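Local coordinates for synaptonemal complex protein 2 (Mus musculus, PDB 5IWZ) that builds the axial and lateral elements of the synaptonemal complex in meiotic prophase and is required for chromosome synapsis and for inserting SYCP3, at residues 69-74 with 127-132; 53-58 with 102-106; 91-95 with 138-143; 206-210 with 222-226. All coordinates share one frame; numbering follows the deposited sequence.

Contact 1 (69-74 with 127-132)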
loop_
_atom_site.group_PDB
_atom_site.type_symbol
_atom_site.label_atom_id
_atom_site.label_comp_id
_atom_site.label_asym_id
_atom_site.label_seq_id
_atom_site.Cartn_x
_atom_site.Cartn_y
_atom_site.Cartn_z
ATOM N N VAL A 69 10.671 -5.791 -15.283
ATOM C CA VAL A 69 9.788 -4.617 -15.397
ATOM C C VAL A 69 10.155 -3.575 -14.341
ATOM O O VAL A 69 10.262 -2.377 -14.636
ATOM C CB VAL A 69 8.304 -5.028 -15.302
ATOM C CG1 VAL A 69 7.384 -3.793 -15.216
ATOM C CG2 VAL A 69 7.897 -5.872 -16.530
ATOM N N SER A 70 10.367 -4.025 -13.096
ATOM C CA SER A 70 10.802 -3.137 -12.017
ATOM C C SER A 70 12.042 -2.345 -12.406
ATOM O O SER A 70 12.112 -1.132 -12.174
ATOM C CB SER A 70 11.104 -3.942 -10.737
ATOM O OG SER A 70 9.936 -4.220 -9.980
ATOM N N SER A 71 13.050 -3.026 -12.967
ATOM C CA SER A 71 14.297 -2.337 -13.297
ATOM C C SER A 71 14.063 -1.250 -14.345
ATOM O O SER A 71 14.669 -0.172 -14.280
ATOM C CB SER A 71 15.368 -3.342 -13.755
ATOM O OG SER A 71 15.125 -3.843 -15.066
ATOM N N ILE A 72 13.162 -1.489 -15.302
ATOM C CA ILE A 72 12.865 -0.459 -16.295
ATOM C C ILE A 72 12.166 0.727 -15.637
ATOM O O ILE A 72 12.528 1.886 -15.868
ATOM C CB ILE A 72 12.018 -1.033 -17.449
ATOM C CG1 ILE A 72 12.767 -2.156 -18.180
ATOM C CG2 ILE A 72 11.686 0.071 -18.415
ATOM C CD1 ILE A 72 11.842 -3.176 -18.879
ATOM N N LEU A 73 11.138 0.454 -14.821
ATOM C CA LEU A 73 10.371 1.540 -14.206
ATOM C C LEU A 73 11.258 2.407 -13.328
ATOM O O LEU A 73 11.100 3.633 -13.288
ATOM C CB LEU A 73 9.212 0.971 -13.384
ATOM C CG LEU A 73 8.131 0.264 -14.185
ATOM C CD1 LEU A 73 7.277 -0.575 -13.254
ATOM C CD2 LEU A 73 7.273 1.291 -14.915
ATOM N N ILE A 74 12.203 1.783 -12.623
ATOM C CA ILE A 74 13.112 2.524 -11.755
ATOM C C ILE A 74 14.056 3.396 -12.574
ATOM O O ILE A 74 14.353 4.537 -12.196
ATOM C CB ILE A 74 13.865 1.540 -10.843
ATOM C CG1 ILE A 74 12.922 1.019 -9.743
ATOM C CG2 ILE A 74 15.116 2.171 -10.235
ATOM C CD1 ILE A 74 13.449 -0.237 -9.012
ATOM N N ASN A 127 6.949 -5.342 -5.288
ATOM C CA ASN A 127 7.916 -4.303 -5.627
ATOM C C ASN A 127 7.609 -3.688 -6.989
ATOM O O ASN A 127 7.776 -2.482 -7.181
ATOM C CB ASN A 127 9.330 -4.883 -5.620
ATOM C CG ASN A 127 9.732 -5.461 -4.264
ATOM O OD1 ASN A 127 9.252 -5.019 -3.216
ATOM N ND2 ASN A 127 10.622 -6.455 -4.285
ATOM N N MET A 128 7.157 -4.502 -7.943
ATOM C CA MET A 128 6.902 -3.997 -9.293
ATOM C C MET A 128 5.799 -2.955 -9.277
ATOM O O MET A 128 5.928 -1.885 -9.885
ATOM C CB MET A 128 6.537 -5.147 -10.235
ATOM C CG MET A 128 6.270 -4.679 -11.688
ATOM S SD MET A 128 5.590 -5.978 -12.730
ATOM C CE MET A 128 3.822 -5.841 -12.453
ATOM N N ILE A 129 4.710 -3.243 -8.555
ATOM C CA ILE A 129 3.590 -2.309 -8.473
ATOM C C ILE A 129 3.988 -1.061 -7.692
ATOM O O ILE A 129 3.559 0.059 -8.004
ATOM C CB ILE A 129 2.380 -3.021 -7.832
ATOM C CG1 ILE A 129 1.775 -4.019 -8.820
ATOM C CG2 ILE A 129 1.349 -2.019 -7.340
ATOM C CD1 ILE A 129 1.428 -3.391 -10.160
ATOM N N GLU A 130 4.769 -1.237 -6.630
ATOM C CA GLU A 130 5.287 -0.083 -5.909
ATOM C C GLU A 130 6.152 0.781 -6.823
ATOM O O GLU A 130 6.032 2.015 -6.828
ATOM C CB GLU A 130 6.075 -0.573 -4.699
ATOM C CG GLU A 130 6.504 0.489 -3.735
ATOM C CD GLU A 130 7.453 -0.073 -2.693
ATOM O OE1 GLU A 130 7.459 -1.322 -2.491
ATOM O OE2 GLU A 130 8.198 0.734 -2.092
ATOM N N ASP A 131 7.015 0.145 -7.631
ATOM C CA ASP A 131 7.819 0.896 -8.598
ATOM C C ASP A 131 6.945 1.621 -9.614
ATOM O O ASP A 131 7.264 2.742 -10.040
ATOM C CB ASP A 131 8.781 -0.045 -9.321
ATOM C CG ASP A 131 9.834 -0.628 -8.393
ATOM O OD1 ASP A 131 10.185 0.048 -7.393
ATOM O OD2 ASP A 131 10.288 -1.766 -8.657
ATOM N N LEU A 132 5.858 0.983 -10.043
ATOM C CA LEU A 132 4.951 1.634 -10.987
ATOM C C LEU A 132 4.316 2.881 -10.366
ATOM O O LEU A 132 4.298 3.957 -10.980
ATOM C CB LEU A 132 3.885 0.639 -11.437
ATOM C CG LEU A 132 2.887 1.114 -12.499
ATOM C CD1 LEU A 132 3.521 1.130 -13.864
ATOM C CD2 LEU A 132 1.681 0.219 -12.518
HETATM O O HOH W 1 9.895 3.853 -10.180
#

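Contact 2 (53-58 with 102-106)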
loop_
_atom_site.group_PDB
_atom_site.type_symbol
_atom_site.label_atom_id
_atom_site.label_comp_id
_atom_site.label_asym_id
_atom_site.label_seq_id
_atom_site.Cartn_x
_atom_site.Cartn_y
_atom_site.Cartn_z
ATOM N N LEU A 53 10.016 2.461 -24.684
ATOM C CA LEU A 53 9.625 2.110 -23.316
ATOM C C LEU A 53 8.351 1.279 -23.304
ATOM O O LEU A 53 8.275 0.236 -22.643
ATOM C CB LEU A 53 9.415 3.375 -22.490
ATOM C CG LEU A 53 10.448 3.877 -21.491
ATOM C CD1 LEU A 53 11.841 3.333 -21.780
ATOM C CD2 LEU A 53 10.442 5.396 -21.456
ATOM N N ASP A 54 7.334 1.733 -24.042
ATOM C CA ASP A 54 6.057 1.027 -24.078
ATOM C C ASP A 54 6.234 -0.380 -24.626
ATOM O O ASP A 54 5.713 -1.352 -24.061
ATOM C CB ASP A 54 5.055 1.817 -24.917
ATOM C CG ASP A 54 3.680 1.177 -24.949
ATOM O OD1 ASP A 54 3.114 1.058 -26.050
ATOM O OD2 ASP A 54 3.150 0.809 -23.881
ATOM N N ASP A 55 6.980 -0.504 -25.730
ATOM C CA ASP A 55 7.232 -1.810 -26.329
ATOM C C ASP A 55 7.929 -2.740 -25.343
ATOM O O ASP A 55 7.537 -3.897 -25.176
ATOM C CB ASP A 55 8.081 -1.650 -27.598
ATOM C CG ASP A 55 7.301 -1.040 -28.770
ATOM O OD1 ASP A 55 6.131 -0.628 -28.587
ATOM O OD2 ASP A 55 7.877 -0.957 -29.884
ATOM N N LEU A 56 8.981 -2.254 -24.695
ATOM C CA LEU A 56 9.763 -3.111 -23.808
ATOM C C LEU A 56 8.957 -3.523 -22.572
ATOM O O LEU A 56 8.934 -4.703 -22.202
ATOM C CB LEU A 56 11.056 -2.381 -23.439
ATOM C CG LEU A 56 12.032 -3.100 -22.507
ATOM C CD1 LEU A 56 12.517 -4.265 -23.344
ATOM C CD2 LEU A 56 13.206 -2.163 -22.139
ATOM N N ILE A 57 8.235 -2.582 -21.948
ATOM C CA ILE A 57 7.495 -2.923 -20.728
ATOM C C ILE A 57 6.366 -3.913 -21.017
ATOM O O ILE A 57 6.178 -4.888 -20.276
ATOM C CB ILE A 57 6.982 -1.644 -20.054
ATOM C CG1 ILE A 57 8.141 -0.913 -19.366
ATOM C CG2 ILE A 57 5.875 -1.970 -19.071
ATOM C CD1 ILE A 57 7.787 0.514 -18.969
ATOM N N CYS A 58 5.617 -3.700 -22.109
ATOM C CA CYS A 58 4.543 -4.627 -22.465
ATOM C C CYS A 58 5.087 -6.021 -22.771
ATOM O O CYS A 58 4.483 -7.033 -22.393
ATOM C CB CYS A 58 3.756 -4.079 -23.663
ATOM S SG CYS A 58 2.747 -2.611 -23.286
ATOM N N LYS A 102 -0.086 5.398 -21.475
ATOM C CA LYS A 102 0.769 4.212 -21.476
ATOM C C LYS A 102 0.832 3.582 -20.086
ATOM O O LYS A 102 0.747 2.358 -19.949
ATOM C CB LYS A 102 2.168 4.545 -21.981
ATOM C CG LYS A 102 2.380 4.211 -23.456
ATOM C CD LYS A 102 1.678 5.176 -24.368
ATOM C CE LYS A 102 1.981 4.887 -25.841
ATOM N NZ LYS A 102 1.323 3.632 -26.315
ATOM N N MET A 103 0.949 4.393 -19.039
ATOM C CA MET A 103 1.020 3.804 -17.701
ATOM C C MET A 103 -0.291 3.131 -17.305
ATOM O O MET A 103 -0.265 2.124 -16.591
ATOM C CB MET A 103 1.417 4.862 -16.684
ATOM C CG MET A 103 2.750 5.453 -17.066
ATOM S SD MET A 103 3.821 5.783 -15.678
ATOM C CE MET A 103 3.463 4.413 -14.597
ATOM N N VAL A 104 -1.438 3.661 -17.759
ATOM C CA VAL A 104 -2.708 2.959 -17.554
ATOM C C VAL A 104 -2.662 1.594 -18.224
ATOM O O VAL A 104 -3.028 0.563 -17.633
ATOM C CB VAL A 104 -3.881 3.805 -18.080
ATOM C CG1 VAL A 104 -5.179 2.976 -18.132
ATOM C CG2 VAL A 104 -4.057 5.034 -17.207
ATOM N N SER A 105 -2.181 1.572 -19.463
ATOM C CA SER A 105 -2.007 0.325 -20.193
ATOM C C SER A 105 -1.067 -0.637 -19.465
ATOM O O SER A 105 -1.359 -1.835 -19.364
ATOM C CB SER A 105 -1.486 0.634 -21.593
ATOM O OG SER A 105 -1.009 -0.539 -22.202
ATOM N N TRP A 106 0.065 -0.144 -18.948
ATOM C CA TRP A 106 0.976 -1.051 -18.252
ATOM C C TRP A 106 0.307 -1.624 -17.011
ATOM O O TRP A 106 0.447 -2.819 -16.709
ATOM C CB TRP A 106 2.283 -0.342 -17.881
ATOM C CG TRP A 106 3.000 0.271 -19.059
ATOM C CD1 TRP A 106 2.837 -0.047 -20.390
ATOM C CD2 TRP A 106 3.949 1.344 -19.016
ATOM N NE1 TRP A 106 3.646 0.761 -21.170
ATOM C CE2 TRP A 106 4.334 1.621 -20.351
ATOM C CE3 TRP A 106 4.517 2.097 -17.979
ATOM C CZ2 TRP A 106 5.261 2.606 -20.665
ATOM C CZ3 TRP A 106 5.441 3.088 -18.299
ATOM C CH2 TRP A 106 5.803 3.326 -19.628
HETATM O O HOH W 2 0.428 -0.026 -24.222
#

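Contact 3 (91-95 with 138-143)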
loop_
_atom_site.group_PDB
_atom_site.type_symbol
_atom_site.label_atom_id
_atom_site.label_comp_id
_atom_site.label_asym_id
_atom_site.label_seq_id
_atom_site.Cartn_x
_atom_site.Cartn_y
_atom_site.Cartn_z
ATOM N N LEU A 91 10.367 14.655 -19.394
ATOM C CA LEU A 91 9.164 14.118 -18.774
ATOM C C LEU A 91 7.924 14.804 -19.331
ATOM O O LEU A 91 6.923 14.144 -19.636
ATOM C CB LEU A 91 9.245 14.246 -17.248
ATOM C CG LEU A 91 8.218 13.441 -16.450
ATOM C CD1 LEU A 91 8.247 11.975 -16.854
ATOM C CD2 LEU A 91 8.441 13.578 -14.951
ATOM N N GLN A 92 7.993 16.123 -19.524
ATOM C CA GLN A 92 6.828 16.854 -20.017
ATOM C C GLN A 92 6.525 16.509 -21.466
ATOM O O GLN A 92 5.355 16.456 -21.866
ATOM C CB GLN A 92 7.035 18.357 -19.852
ATOM C CG GLN A 92 6.326 18.921 -18.638
ATOM C CD GLN A 92 4.809 18.754 -18.718
ATOM O OE1 GLN A 92 4.164 18.343 -17.751
ATOM N NE2 GLN A 92 4.236 19.078 -19.873
ATOM N N THR A 93 7.562 16.267 -22.268
ATOM C CA THR A 93 7.341 15.804 -23.634
ATOM C C THR A 93 6.677 14.432 -23.658
ATOM O O THR A 93 5.792 14.174 -24.482
ATOM C CB THR A 93 8.662 15.764 -24.394
ATOM O OG1 THR A 93 9.298 17.040 -24.284
ATOM C CG2 THR A 93 8.414 15.448 -25.859
ATOM N N MET A 94 7.093 13.530 -22.775
ATOM C CA MET A 94 6.460 12.217 -22.757
ATOM C C MET A 94 5.023 12.315 -22.267
ATOM O O MET A 94 4.148 11.595 -22.765
ATOM C CB MET A 94 7.280 11.239 -21.907
ATOM C CG MET A 94 8.563 10.824 -22.613
ATOM S SD MET A 94 9.421 9.426 -21.838
ATOM C CE MET A 94 9.990 10.173 -20.326
ATOM N N ILE A 95 4.757 13.201 -21.303
ATOM C CA ILE A 95 3.380 13.451 -20.885
ATOM C C ILE A 95 2.561 13.937 -22.066
ATOM O O ILE A 95 1.446 13.458 -22.303
ATOM C CB ILE A 95 3.329 14.456 -19.720
ATOM C CG1 ILE A 95 3.869 13.833 -18.446
ATOM C CG2 ILE A 95 1.915 14.939 -19.487
ATOM C CD1 ILE A 95 4.128 14.863 -17.395
ATOM N N VAL A 138 6.012 10.630 -9.580
ATOM C CA VAL A 138 6.930 11.561 -10.241
ATOM C C VAL A 138 6.207 12.349 -11.331
ATOM O O VAL A 138 6.422 13.559 -11.501
ATOM C CB VAL A 138 8.143 10.792 -10.810
ATOM C CG1 VAL A 138 8.901 11.636 -11.833
ATOM C CG2 VAL A 138 9.084 10.332 -9.680
ATOM N N ILE A 139 5.340 11.676 -12.093
ATOM C CA ILE A 139 4.558 12.369 -13.115
ATOM C C ILE A 139 3.534 13.299 -12.473
ATOM O O ILE A 139 3.271 14.404 -12.966
ATOM C CB ILE A 139 3.875 11.347 -14.037
ATOM C CG1 ILE A 139 4.916 10.453 -14.711
ATOM C CG2 ILE A 139 2.988 12.063 -15.050
ATOM C CD1 ILE A 139 4.346 9.137 -15.191
ATOM N N TYR A 140 2.910 12.849 -11.387
ATOM C CA TYR A 140 1.921 13.671 -10.707
ATOM C C TYR A 140 2.544 14.980 -10.244
ATOM O O TYR A 140 1.961 16.052 -10.436
ATOM C CB TYR A 140 1.338 12.867 -9.543
ATOM C CG TYR A 140 0.327 13.546 -8.642
ATOM C CD1 TYR A 140 0.734 14.395 -7.616
ATOM C CD2 TYR A 140 -1.030 13.276 -8.767
ATOM C CE1 TYR A 140 -0.186 14.984 -6.768
ATOM C CE2 TYR A 140 -1.954 13.857 -7.923
ATOM C CZ TYR A 140 -1.525 14.709 -6.925
ATOM O OH TYR A 140 -2.431 15.294 -6.085
ATOM N N ASP A 141 3.765 14.918 -9.696
ATOM C CA ASP A 141 4.395 16.082 -9.079
ATOM C C ASP A 141 5.073 17.018 -10.069
ATOM O O ASP A 141 5.526 18.089 -9.659
ATOM C CB ASP A 141 5.435 15.641 -8.041
ATOM C CG ASP A 141 4.815 14.915 -6.871
ATOM O OD1 ASP A 141 5.415 13.927 -6.400
ATOM O OD2 ASP A 141 3.728 15.330 -6.418
ATOM N N ILE A 142 5.164 16.661 -11.352
ATOM C CA ILE A 142 5.978 17.454 -12.269
ATOM C C ILE A 142 5.226 18.589 -12.958
ATOM O O ILE A 142 5.874 19.476 -13.539
ATOM C CB ILE A 142 6.617 16.552 -13.340
ATOM C CG1 ILE A 142 7.854 17.232 -13.917
ATOM C CG2 ILE A 142 5.606 16.234 -14.427
ATOM C CD1 ILE A 142 8.766 17.806 -12.847
ATOM N N SER A 143 3.895 18.601 -12.917
ATOM C CA SER A 143 3.130 19.661 -13.569
ATOM C C SER A 143 1.662 19.503 -13.208
ATOM O O SER A 143 1.258 18.522 -12.577
ATOM C CB SER A 143 3.289 19.627 -15.081
ATOM O OG SER A 143 2.628 18.492 -15.616
#

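Contact 4 (206-210 with 222-226)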
loop_
_atom_site.group_PDB
_atom_site.type_symbol
_atom_site.label_atom_id
_atom_site.label_comp_id
_atom_site.label_asym_id
_atom_site.label_seq_id
_atom_site.Cartn_x
_atom_site.Cartn_y
_atom_site.Cartn_z
ATOM N N MET A 206 -16.876 0.539 -2.100
ATOM C CA MET A 206 -15.817 0.731 -1.119
ATOM C C MET A 206 -16.373 0.688 0.298
ATOM O O MET A 206 -15.816 0.009 1.170
ATOM C CB MET A 206 -15.094 2.046 -1.386
ATOM C CG MET A 206 -14.358 2.047 -2.719
ATOM S SD MET A 206 -13.373 3.523 -2.911
ATOM C CE MET A 206 -11.797 2.878 -2.309
ATOM N N GLY A 207 -17.488 1.395 0.537
ATOM C CA GLY A 207 -18.149 1.313 1.836
ATOM C C GLY A 207 -18.485 -0.112 2.233
ATOM O O GLY A 207 -18.176 -0.547 3.345
ATOM N N GLU A 208 -19.147 -0.853 1.332
ATOM C CA GLU A 208 -19.417 -2.273 1.560
ATOM C C GLU A 208 -18.145 -3.011 1.929
ATOM O O GLU A 208 -18.140 -3.889 2.808
ATOM C CB GLU A 208 -20.000 -2.915 0.301
ATOM C CG GLU A 208 -21.501 -2.857 0.153
ATOM C CD GLU A 208 -21.985 -3.723 -1.008
ATOM O OE1 GLU A 208 -21.439 -4.827 -1.215
ATOM O OE2 GLU A 208 -22.906 -3.311 -1.742
ATOM N N ARG A 209 -17.050 -2.654 1.256
ATOM C CA ARG A 209 -15.802 -3.388 1.383
ATOM C C ARG A 209 -15.176 -3.213 2.763
ATOM O O ARG A 209 -14.541 -4.143 3.267
ATOM C CB ARG A 209 -14.847 -2.946 0.275
ATOM C CG ARG A 209 -13.409 -3.355 0.462
ATOM C CD ARG A 209 -13.227 -4.789 0.187
ATOM N NE ARG A 209 -11.838 -5.038 -0.162
ATOM C CZ ARG A 209 -11.280 -6.238 -0.213
ATOM N NH1 ARG A 209 -11.998 -7.324 0.081
ATOM N NH2 ARG A 209 -10.034 -6.317 -0.538
ATOM N N ILE A 210 -15.347 -2.050 3.392
ATOM C CA ILE A 210 -14.880 -1.883 4.768
ATOM C C ILE A 210 -15.343 -3.044 5.636
ATOM O O ILE A 210 -14.571 -3.604 6.424
ATOM C CB ILE A 210 -15.384 -0.548 5.333
ATOM C CG1 ILE A 210 -14.736 0.635 4.622
ATOM C CG2 ILE A 210 -15.137 -0.478 6.831
ATOM C CD1 ILE A 210 -15.501 1.933 4.859
ATOM N N ILE A 222 -9.540 3.205 3.280
ATOM C CA ILE A 222 -10.786 3.344 2.537
ATOM C C ILE A 222 -11.654 4.430 3.151
ATOM O O ILE A 222 -12.178 5.290 2.441
ATOM C CB ILE A 222 -11.549 2.012 2.485
ATOM C CG1 ILE A 222 -10.809 1.004 1.609
ATOM C CG2 ILE A 222 -12.995 2.272 2.011
ATOM C CD1 ILE A 222 -11.353 -0.409 1.740
ATOM N N VAL A 223 -11.849 4.383 4.475
ATOM C CA VAL A 223 -12.552 5.466 5.165
ATOM C C VAL A 223 -11.896 6.799 4.835
ATOM O O VAL A 223 -12.571 7.794 4.522
ATOM C CB VAL A 223 -12.578 5.228 6.688
ATOM C CG1 VAL A 223 -13.118 6.472 7.393
ATOM C CG2 VAL A 223 -13.425 4.005 7.064
ATOM N N GLU A 224 -10.566 6.836 4.901
ATOM C CA GLU A 224 -9.842 8.069 4.614
ATOM C C GLU A 224 -10.077 8.521 3.185
ATOM O O GLU A 224 -10.311 9.709 2.938
ATOM C CB GLU A 224 -8.342 7.894 4.860
ATOM C CG GLU A 224 -7.512 9.088 4.367
ATOM C CD GLU A 224 -6.006 8.899 4.541
ATOM O OE1 GLU A 224 -5.590 7.853 5.091
ATOM O OE2 GLU A 224 -5.237 9.801 4.129
ATOM N N ALA A 225 -10.024 7.589 2.231
ATOM C CA ALA A 225 -10.290 7.963 0.845
ATOM C C ALA A 225 -11.711 8.505 0.692
ATOM O O ALA A 225 -11.927 9.541 0.052
ATOM C CB ALA A 225 -10.055 6.766 -0.086
ATOM N N LEU A 226 -12.696 7.816 1.283
ATOM C CA LEU A 226 -14.081 8.260 1.161
ATOM C C LEU A 226 -14.267 9.645 1.761
ATOM O O LEU A 226 -15.017 10.463 1.218
ATOM C CB LEU A 226 -15.038 7.256 1.812
ATOM C CG LEU A 226 -15.162 5.883 1.125
ATOM C CD1 LEU A 226 -15.975 4.905 1.967
ATOM C CD2 LEU A 226 -15.719 5.968 -0.309
#

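Contact 1 (69-74 with 127-132)
Ser70 and Met128 bring their CA atoms to 4.8 Å where helices 66-79 and 123-141 run nearly parallel, the axes of residues 69-74 and 127-132 approaching to 8.9 Å at 19°. The small serine lets the backbones come this near: its OG lies 3.1 Å from Met128 CA. With OG turned beside its own backbone N (chi1 -83°), the hydroxyl reaches across and donates to Asp131 OD2 at 2.8 Å, using the lone pair that points away from the other carboxylate oxygen. Ile74 lays its CG1 and CD1 against the same carboxylate, CD1 coming to 3.5 Å from OD2 of Asp131. This pairing of parallel helices lies in the armadillo-repeat-like domain, where stacked helices build a solenoid. Deeper in, the contact turns apolar. Val69 CG1 rests on the bent thioether of Met128, 3.8 Å from its SD, while CD2 of Leu73 meets CD1 of Leu132 at 3.9 Å. Helix 49-63 backs Val69 through Glu60 and Leu61, and Met103 and Phe107 of helix 99-108 pack on Leu132. Toward the C-terminal end of both segments a water donates to Asp131 O and, weakly, to Leu73 O, linking the two helix backbones.

Contact 2 (53-58 with 102-106)
Trp106 turns its indole so that the N-H edge meets the carboxylate of Asp54 and one face takes the side chain of Ile57. The carboxylate and ring planes are only 26° apart, nearly coplanar, so NE1 of Trp106 donates to Asp54 OD2 at 2.8 Å, with an N-H...O angle of 157°, on the lone pair turned away from OD1. Asp54 gets there because its CG stands anti to the backbone N (chi1 -177°), which swings the carboxylate toward helix 99-108. Its other oxygen, OD1, forms a salt bridge with Lys102 NZ at 3.1 Å, though as a hydrogen bond this is weak; the lysine chain, bent at chi2 and chi4, crosses the Asp54 side chain at about a right angle. A water that donates to OD2 and lies close to Ser105 OG gives this oxygen a second partner. Over the ring face, Ile57 CD1 makes a CH-pi contact, 3.5 Å from the centroid of the six-membered ring, while Cys58 SG approaches obliquely, 3.9 Å from Trp106 CD1. Knobs-into-holes describes the fit: the indole sits among Leu53, Asp54, Ile57 and Cys58. A leucine in place of Trp106 would probably leave Asp54 OD2 without its N-H donor and open a gap beside Ile57 CD1. The two nearly parallel helices, 49-63 and 99-108, are flanked in this armadillo-repeat-like domain by helices 13-23 and 66-79 on the Leu53 and Leu56 side, and by helices 123-141 and 144-163 against Met103 and Val104.

Contact 3 (91-95 with 138-143)
Leu91 and Ile95 make an apolar contact with the C-terminal part of helix 123-141 and the turn after it, and one hydrogen bond beside it joins in, all within the armadillo-repeat-like domain. CD2 of Leu91 fits between Val138 CG1, at 3.7 Å, and Ile142 CG1. One turn on, Ile95 slides past Ile139 in the opposite direction, and its CD1 ends 3.6 Å from Ile142 CG2. Ile142 thus touches both Leu91 and Ile95. Beyond it, Ser143 OG donates to Gln92 OE1 at 2.6 Å, with a C=O...O angle of 157° and the donor tilted 22° from the amide plane. The serine hydroxyl stands between its own backbone N and carbonyl carbon (chi1 70°), a position from which it also caps the start of helix 144-163 at Gly146 N. Gln92 therefore holds an N-cap residue from the side, its own chain bending at chi2 to bring the amide across. A leucine here would probably leave the Ser143 hydroxyl without its acceptor and the N-cap less firmly placed. Leu99, Val100 and Met103 of helix 99-108 back the contact at Ile139, Val150 of helix 144-163 packs on Ile139 and Glu145 on Ile95, and strand 83-85 lies behind Thr93 and Met94.

Contact 4 (206-210 with 222-226)
A helical hairpin brings helix 216-229 back against helix 197-212, and residues 206-210 meet 222-226 in its buried interior. The axes of the two segments pass 10.0 Å apart at 154°, an antiparallel pairing in which Met206 and Ile222 have the nearest CA atoms. Ile222 is the pivot. With its CG2 branch anti to the backbone N and CG1 beside it (chi1 -69°), it sends CG2 to 3.5 Å from Ile210 CG1, and the two isoleucines slide past each other in opposite directions. The same methyl also lies 3.7 Å from Met206 O, and CD1 at the other end touches Arg209 CG at 3.8 Å. Ile210 reaches further with its CD1, which meets Val223 CG2 at 3.7 Å across a near right angle. Leu226 forks over the start of the hairpin's first segment: CD2 faces Met206 CB, while CD1 lies 4.1 Å from Gly207 N. Antiparallel helix pairs like this recur in alpha solenoids, and the stacking here is consistent with such an array. Val162 packs on Ile222 and Cys159 on Met206, both from helix 144-163, while Phe260, Cys264 and Phe267 of helix 260-274 pack on Val223. Arg209, whose aliphatic part packs here, has its NE hydrogen-bonded to Val162 O, so the guanidinium is turned toward that helix rather than Ile222.

Contacts 1, 2 and 3 lie in the armadillo-repeat-like domain and interlock along the chain, their segments alternating. Contacts 1 and 2, with centres about 12 Å apart, touch through Leu132 on Met103 and Ile72 on Leu56, and contacts 2 and 3, centres about 16 Å apart, meet where Met103 packs on Ile139. Helix 123-141 serves both contact 1 and contact 3, whose centres are about 17 Å apart. Helices 49-63, 66-79, 90-97, 99-108 and 123-141 are thereby bound into one continuous helical body. Contact 4 comes later in the sequence, its centre about 27 to 30 Å from theirs, and joins helices 197-212 and 216-229; helix 144-163 packs on it and also on contacts 2 and 3.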